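Local structure of acetyl xylan esterase (Metagenome, 6XYC) at residues S48-A52 and P189-L193; H125-F129 and L208-F214. The protein acts as a bifunctional feruloyl and acetyl xylan esterase of the alpha/beta-hydrolase fold, active on complex natural xylans. All blocks are in the same frame, centred on the assembly; numbering follows the deposited sequence.

Contact 1 (S48-A52 and P189-L193); sequences SAWFA and PEAVL. With AES (4-(2-aminoethyl)benzenesulfonyl fluoride), chain B.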
loop_
_atom_site.group_PDB
_atom_site.type_symbol
_atom_site.label_atom_id
_atom_site.label_comp_id
_atom_site.label_asym_id
_atom_site.label_seq_id
_atom_site.Cartn_x
_atom_site.Cartn_y
_atom_site.Cartn_z
ATOM N N SER A 48 -7.817 -6.608 -2.359
ATOM C CA SER A 48 -9.220 -6.995 -2.262
ATOM C C SER A 48 -10.106 -6.220 -3.227
ATOM O O SER A 48 -11.322 -6.146 -3.022
ATOM C CB SER A 48 -9.732 -6.764 -0.842
ATOM O OG SER A 48 -9.907 -5.373 -0.598
ATOM N N ALA A 49 -9.517 -5.641 -4.277
ATOM C CA ALA A 49 -10.242 -4.732 -5.165
ATOM C C ALA A 49 -10.943 -3.639 -4.357
ATOM O O ALA A 49 -12.021 -3.166 -4.723
ATOM C CB ALA A 49 -11.241 -5.490 -6.042
ATOM N N TRP A 50 -10.331 -3.257 -3.230
ATOM C CA TRP A 50 -10.814 -2.243 -2.290
ATOM C C TRP A 50 -12.074 -2.665 -1.535
ATOM O O TRP A 50 -12.629 -1.857 -0.776
ATOM C CB TRP A 50 -11.071 -0.897 -2.984
ATOM C CG TRP A 50 -9.841 -0.321 -3.634
ATOM C CD1 TRP A 50 -8.746 0.194 -3.003
ATOM C CD2 TRP A 50 -9.585 -0.207 -5.038
ATOM N NE1 TRP A 50 -7.819 0.612 -3.926
ATOM C CE2 TRP A 50 -8.311 0.381 -5.184
ATOM C CE3 TRP A 50 -10.305 -0.549 -6.186
ATOM C CZ2 TRP A 50 -7.746 0.636 -6.431
ATOM C CZ3 TRP A 50 -9.743 -0.293 -7.421
ATOM C CH2 TRP A 50 -8.475 0.288 -7.535
ATOM N N PHE A 51 -12.525 -3.918 -1.689
ATOM C CA PHE A 51 -13.811 -4.315 -1.124
ATOM C C PHE A 51 -13.711 -4.766 0.332
ATOM O O PHE A 51 -14.704 -4.685 1.064
ATOM C CB PHE A 51 -14.447 -5.456 -1.930
ATOM C CG PHE A 51 -15.047 -5.035 -3.247
ATOM C CD1 PHE A 51 -15.797 -3.877 -3.358
ATOM C CD2 PHE A 51 -14.856 -5.823 -4.375
ATOM C CE1 PHE A 51 -16.344 -3.496 -4.573
ATOM C CE2 PHE A 51 -15.394 -5.454 -5.594
ATOM C CZ PHE A 51 -16.148 -4.292 -5.691
ATOM N N ALA A 52 -12.559 -5.266 0.772
ATOM C CA ALA A 52 -12.460 -5.884 2.091
ATOM C C ALA A 52 -12.057 -4.858 3.144
ATOM O O ALA A 52 -11.238 -3.971 2.885
ATOM C CB ALA A 52 -11.454 -7.035 2.078
ATOM N N PRO A 189 -14.581 -2.641 -9.950
ATOM C CA PRO A 189 -14.245 -2.209 -8.579
ATOM C C PRO A 189 -13.876 -0.739 -8.458
ATOM O O PRO A 189 -14.224 -0.107 -7.452
ATOM C CB PRO A 189 -13.072 -3.129 -8.207
ATOM C CG PRO A 189 -13.331 -4.400 -9.020
ATOM C CD PRO A 189 -13.859 -3.869 -10.344
ATOM N N GLU A 190 -13.166 -0.171 -9.439
ATOM C CA GLU A 190 -12.830 1.245 -9.349
ATOM C C GLU A 190 -14.070 2.120 -9.461
ATOM O O GLU A 190 -14.100 3.220 -8.896
ATOM C CB GLU A 190 -11.814 1.638 -10.424
ATOM C CG GLU A 190 -12.232 1.305 -11.834
ATOM C CD GLU A 190 -11.568 0.046 -12.336
ATOM O OE1 GLU A 190 -10.876 0.093 -13.374
ATOM O OE2 GLU A 190 -11.734 -1.008 -11.687
ATOM N N ALA A 191 -15.096 1.655 -10.183
ATOM C CA ALA A 191 -16.360 2.385 -10.232
ATOM C C ALA A 191 -16.979 2.479 -8.844
ATOM O O ALA A 191 -17.468 3.541 -8.441
ATOM C CB ALA A 191 -17.329 1.709 -11.207
ATOM N N VAL A 192 -16.949 1.379 -8.090
ATOM C CA VAL A 192 -17.458 1.396 -6.720
ATOM C C VAL A 192 -16.641 2.352 -5.864
ATOM O O VAL A 192 -17.186 3.098 -5.041
ATOM C CB VAL A 192 -17.444 -0.033 -6.142
ATOM C CG1 VAL A 192 -17.917 -0.031 -4.700
ATOM C CG2 VAL A 192 -18.296 -0.963 -6.997
ATOM N N LEU A 193 -15.319 2.348 -6.053
ATOM C CA LEU A 193 -14.446 3.206 -5.264
ATOM C C LEU A 193 -14.800 4.677 -5.428
ATOM O O LEU A 193 -14.656 5.455 -4.478
ATOM C CB LEU A 193 -12.987 2.971 -5.669
ATOM C CG LEU A 193 -11.862 3.701 -4.952
ATOM C CD1 LEU A 193 -11.823 3.295 -3.485
ATOM C CD2 LEU A 193 -10.526 3.406 -5.624
HETATM C C3 AES B . -9.299 -6.130 -9.524
HETATM C C2 AES B . -8.405 -6.607 -8.613
HETATM C C1 AES B . -7.695 -5.730 -7.851
HETATM S S AES B . -6.609 -6.411 -6.683
HETATM O O1S AES B . -6.986 -5.964 -5.317
HETATM O O2S AES B . -6.869 -7.843 -6.573
HETATM C C6 AES B . -7.845 -4.386 -7.973
HETATM C C5 AES B . -8.748 -3.901 -8.896
HETATM C C4 AES B . -9.478 -4.777 -9.666
HETATM C C7 AES B . -10.496 -4.244 -10.729
HETATM C C8 AES B . -9.786 -3.284 -11.717
HETATM N N8 AES B . -10.653 -3.121 -12.837
HETATM O O HOH W 1 -13.958 -1.187 -4.984
#
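A tight type I' turn, Ser48 to Phe51, sets three side chains against the short helix 189-193 and offers the amide of Ala49 to the bound sulfonyl inhibitor. Ala49 and Trp50 both have the positive phi such a turn demands, and the Phe51 N to Ser48 O hydrogen bond (2.9 Å) closes it. Ser48, with chi1 in the p well, turns its hydroxyl back over the turn, where Ser48 OG accepts a hydrogen bond from Ala52 N at 3.0 Å. Trp50 (chi1 m) presents one face of its indole to Leu193, whose t, p rotamer brings CD2 to 3.7 Å from the centroid of the six-membered ring, almost on its normal, a CH-pi contact. Phe51, also m, points its CA-to-CB bond sideways, yet its ring swings back: CE1 lies 3.8 Å from Val192 CG1, the methyl sitting at the ring edge. Pro189, compact and at the start of the helix, fits beside the small Ala49 (CB to CB 3.7 Å). Between the two backbones a water donates to Ala49 O (2.8 Å) and to Pro189 O (2.7 Å), bridging carbonyls that cannot bond to one another. Ala49 N donates to AES O1S (2.8 Å), and Ser122 N also hydrogen-bonds the ligand, a pattern consistent with the oxyanion hole of alpha/beta hydrolases. At the ligand's far end Glu190, chi1 p, accepts a hydrogen bond at OE2 from AES N8 (2.6 Å), while Asn184 holds its OE1. The chemistry implies a pocket with apolar walls and polar ends, backbone amide for the sulfonyl oxygen and carboxylate for the amine.

Contact 2 (H125-F129 and L208-F214); sequences HLSAF and LISPINF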
loop_
_atom_site.group_PDB
_atom_site.type_symbol
_atom_site.label_atom_id
_atom_site.label_comp_id
_atom_site.label_asym_id
_atom_site.label_seq_id
_atom_site.Cartn_x
_atom_site.Cartn_y
_atom_site.Cartn_z
ATOM N N HIS A 125 -1.813 -0.499 -4.733
ATOM C CA HIS A 125 -2.319 0.812 -5.127
ATOM C C HIS A 125 -2.252 1.800 -3.967
ATOM O O HIS A 125 -1.769 2.928 -4.123
ATOM C CB HIS A 125 -3.752 0.657 -5.634
ATOM C CG HIS A 125 -4.546 1.924 -5.640
ATOM N ND1 HIS A 125 -5.294 2.342 -4.560
ATOM C CD2 HIS A 125 -4.736 2.847 -6.612
ATOM C CE1 HIS A 125 -5.899 3.477 -4.862
ATOM N NE2 HIS A 125 -5.574 3.808 -6.100
ATOM N N LEU A 126 -2.723 1.386 -2.787
ATOM C CA LEU A 126 -2.702 2.278 -1.633
ATOM C C LEU A 126 -1.274 2.571 -1.187
ATOM O O LEU A 126 -0.960 3.700 -0.795
ATOM C CB LEU A 126 -3.522 1.663 -0.496
ATOM C CG LEU A 126 -5.018 1.563 -0.806
ATOM C CD1 LEU A 126 -5.771 0.732 0.196
ATOM C CD2 LEU A 126 -5.625 2.976 -0.912
ATOM N N SER A 127 -0.395 1.571 -1.249
ATOM C CA SER A 127 1.007 1.785 -0.905
ATOM C C SER A 127 1.651 2.790 -1.854
ATOM O O SER A 127 2.324 3.732 -1.422
ATOM C CB SER A 127 1.758 0.450 -0.942
ATOM O OG SER A 127 1.298 -0.411 0.080
ATOM N N ALA A 128 1.453 2.604 -3.162
ATOM C CA ALA A 128 1.979 3.561 -4.129
ATOM C C ALA A 128 1.369 4.939 -3.920
ATOM O O ALA A 128 2.054 5.959 -4.075
ATOM C CB ALA A 128 1.718 3.071 -5.553
ATOM N N PHE A 129 0.081 4.996 -3.565
ATOM C CA PHE A 129 -0.544 6.302 -3.385
ATOM C C PHE A 129 0.037 7.032 -2.180
ATOM O O PHE A 129 0.212 8.255 -2.221
ATOM C CB PHE A 129 -2.058 6.166 -3.241
ATOM C CG PHE A 129 -2.817 7.295 -3.878
ATOM C CD1 PHE A 129 -2.750 8.573 -3.343
ATOM C CD2 PHE A 129 -3.565 7.086 -5.021
ATOM C CE1 PHE A 129 -3.436 9.618 -3.928
ATOM C CE2 PHE A 129 -4.258 8.128 -5.613
ATOM C CZ PHE A 129 -4.189 9.398 -5.064
ATOM N N LEU A 208 -7.723 11.155 -9.808
ATOM C CA LEU A 208 -7.463 11.293 -8.380
ATOM C C LEU A 208 -7.414 9.963 -7.637
ATOM O O LEU A 208 -7.043 9.952 -6.460
ATOM C CB LEU A 208 -8.517 12.190 -7.735
ATOM C CG LEU A 208 -8.508 13.652 -8.191
ATOM C CD1 LEU A 208 -9.590 14.447 -7.512
ATOM C CD2 LEU A 208 -7.123 14.270 -7.933
ATOM N N ILE A 209 -7.790 8.850 -8.273
ATOM C CA ILE A 209 -7.556 7.532 -7.689
ATOM C C ILE A 209 -6.329 6.852 -8.281
ATOM O O ILE A 209 -6.016 5.718 -7.900
ATOM C CB ILE A 209 -8.780 6.605 -7.840
ATOM C CG1 ILE A 209 -9.096 6.336 -9.313
ATOM C CG2 ILE A 209 -9.985 7.198 -7.114
ATOM C CD1 ILE A 209 -10.094 5.228 -9.530
ATOM N N SER A 210 -5.632 7.504 -9.211
ATOM C CA SER A 210 -4.536 6.866 -9.932
ATOM C C SER A 210 -3.215 7.503 -9.524
ATOM O O SER A 210 -2.878 8.601 -10.000
ATOM C CB SER A 210 -4.751 6.978 -11.444
ATOM O OG SER A 210 -5.967 6.360 -11.827
ATOM N N PRO A 211 -2.425 6.854 -8.661
ATOM C CA PRO A 211 -1.194 7.499 -8.161
ATOM C C PRO A 211 -0.151 7.744 -9.240
ATOM O O PRO A 211 0.772 8.541 -9.020
ATOM C CB PRO A 211 -0.681 6.515 -7.097
ATOM C CG PRO A 211 -1.248 5.182 -7.503
ATOM C CD PRO A 211 -2.571 5.468 -8.180
ATOM N N ILE A 212 -0.268 7.094 -10.401
ATOM C CA ILE A 212 0.662 7.326 -11.496
ATOM C C ILE A 212 0.694 8.799 -11.874
ATOM O O ILE A 212 1.698 9.293 -12.405
ATOM C CB ILE A 212 0.268 6.436 -12.705
ATOM C CG1 ILE A 212 1.406 6.366 -13.720
ATOM C CG2 ILE A 212 -1.017 6.948 -13.350
ATOM C CD1 ILE A 212 1.195 5.293 -14.778
ATOM N N ASN A 213 -0.379 9.530 -11.581
ATOM C CA ASN A 213 -0.472 10.917 -12.006
ATOM C C ASN A 213 0.337 11.886 -11.149
ATOM O O ASN A 213 0.499 13.042 -11.550
ATOM C CB ASN A 213 -1.930 11.381 -11.990
ATOM C CG ASN A 213 -2.760 10.746 -13.079
ATOM O OD1 ASN A 213 -3.810 10.167 -12.810
ATOM N ND2 ASN A 213 -2.297 10.851 -14.322
ATOM N N PHE A 214 0.848 11.459 -9.997
ATOM C CA PHE A 214 1.429 12.377 -9.026
ATOM C C PHE A 214 2.876 12.047 -8.693
ATOM O O PHE A 214 3.419 12.580 -7.721
ATOM C CB PHE A 214 0.535 12.375 -7.793
ATOM C CG PHE A 214 -0.924 12.536 -8.126
ATOM C CD1 PHE A 214 -1.421 13.774 -8.502
ATOM C CD2 PHE A 214 -1.789 11.452 -8.101
ATOM C CE1 PHE A 214 -2.753 13.932 -8.818
ATOM C CE2 PHE A 214 -3.127 11.602 -8.417
ATOM C CZ PHE A 214 -3.609 12.846 -8.778
#
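Phe129 lays its ring against Pro211, CD2 to CB 3.6 Å, where the helix that leaves the nucleophile elbow of this alpha/beta hydrolase meets the loop leading to strand 222-227. That helix, 122-131, follows strand 114-120, and the GxSxG pattern, with Ser121 the likely nucleophile, spans the turn between them. His125, Ala128 and Phe129, three and four residues apart, share one helical face, so all three reach the loop. With chi1 at -144°, between the usual wells, Phe129 brings its ring edge up to the loop although its CA-to-CB bond points sideways. There the ring edge meets backbone: Leu208 O sits near the ring plane, 3.2 Å from Phe129 CZ, a favourable place for a carbonyl because the aromatic rim is slightly positive. The same oxygen accepts a hydrogen bond from Trp87, whose ring also meets Phe129 edge-to-face. Further along, Phe214 CE2 comes within 4.2 Å of Phe129 CZ. Pro211 suits its place twice over. Its compact apolar ring packs against the small Ala128 (CG to CB 4.1 Å), and, lacking an amide hydrogen, it costs nothing as the first residue of the 3-10 turn 211-213, which is held by the Asn213 N to Ser210 O and Phe214 N to Pro211 O bonds, 3.1 Å each. No salt bridge spans this buried interface; one hydrogen bond crosses it. Histidine is apt here because a flat ring can pack while its edge donates: His125, chi1 t, directs NE2 to Ile209 O at 2.7 Å, with an N-H...O angle of 156°.

How the contacts relate
From the N terminus, the loop after strand 39-45 supplies 48-52, helix 122-131 supplies 125-129, and then come helix 189-193 and the loop segment 208-214. Contact 1 closes a loop of 136 intervening residues and contact 2 one of 78; because their segments alternate along the chain, the two loops cross rather than nest. Their centres lie 14 Å apart, and the contacts touch where Trp50 NE1 is 3.1 Å from His125 ND1 and where Leu193 CD2 lies 4.1 Å from Ile209 CG2. Together they tie the loop after strand 39-45 to helix 189-193, and helix 122-131 to the region before strand 222-227.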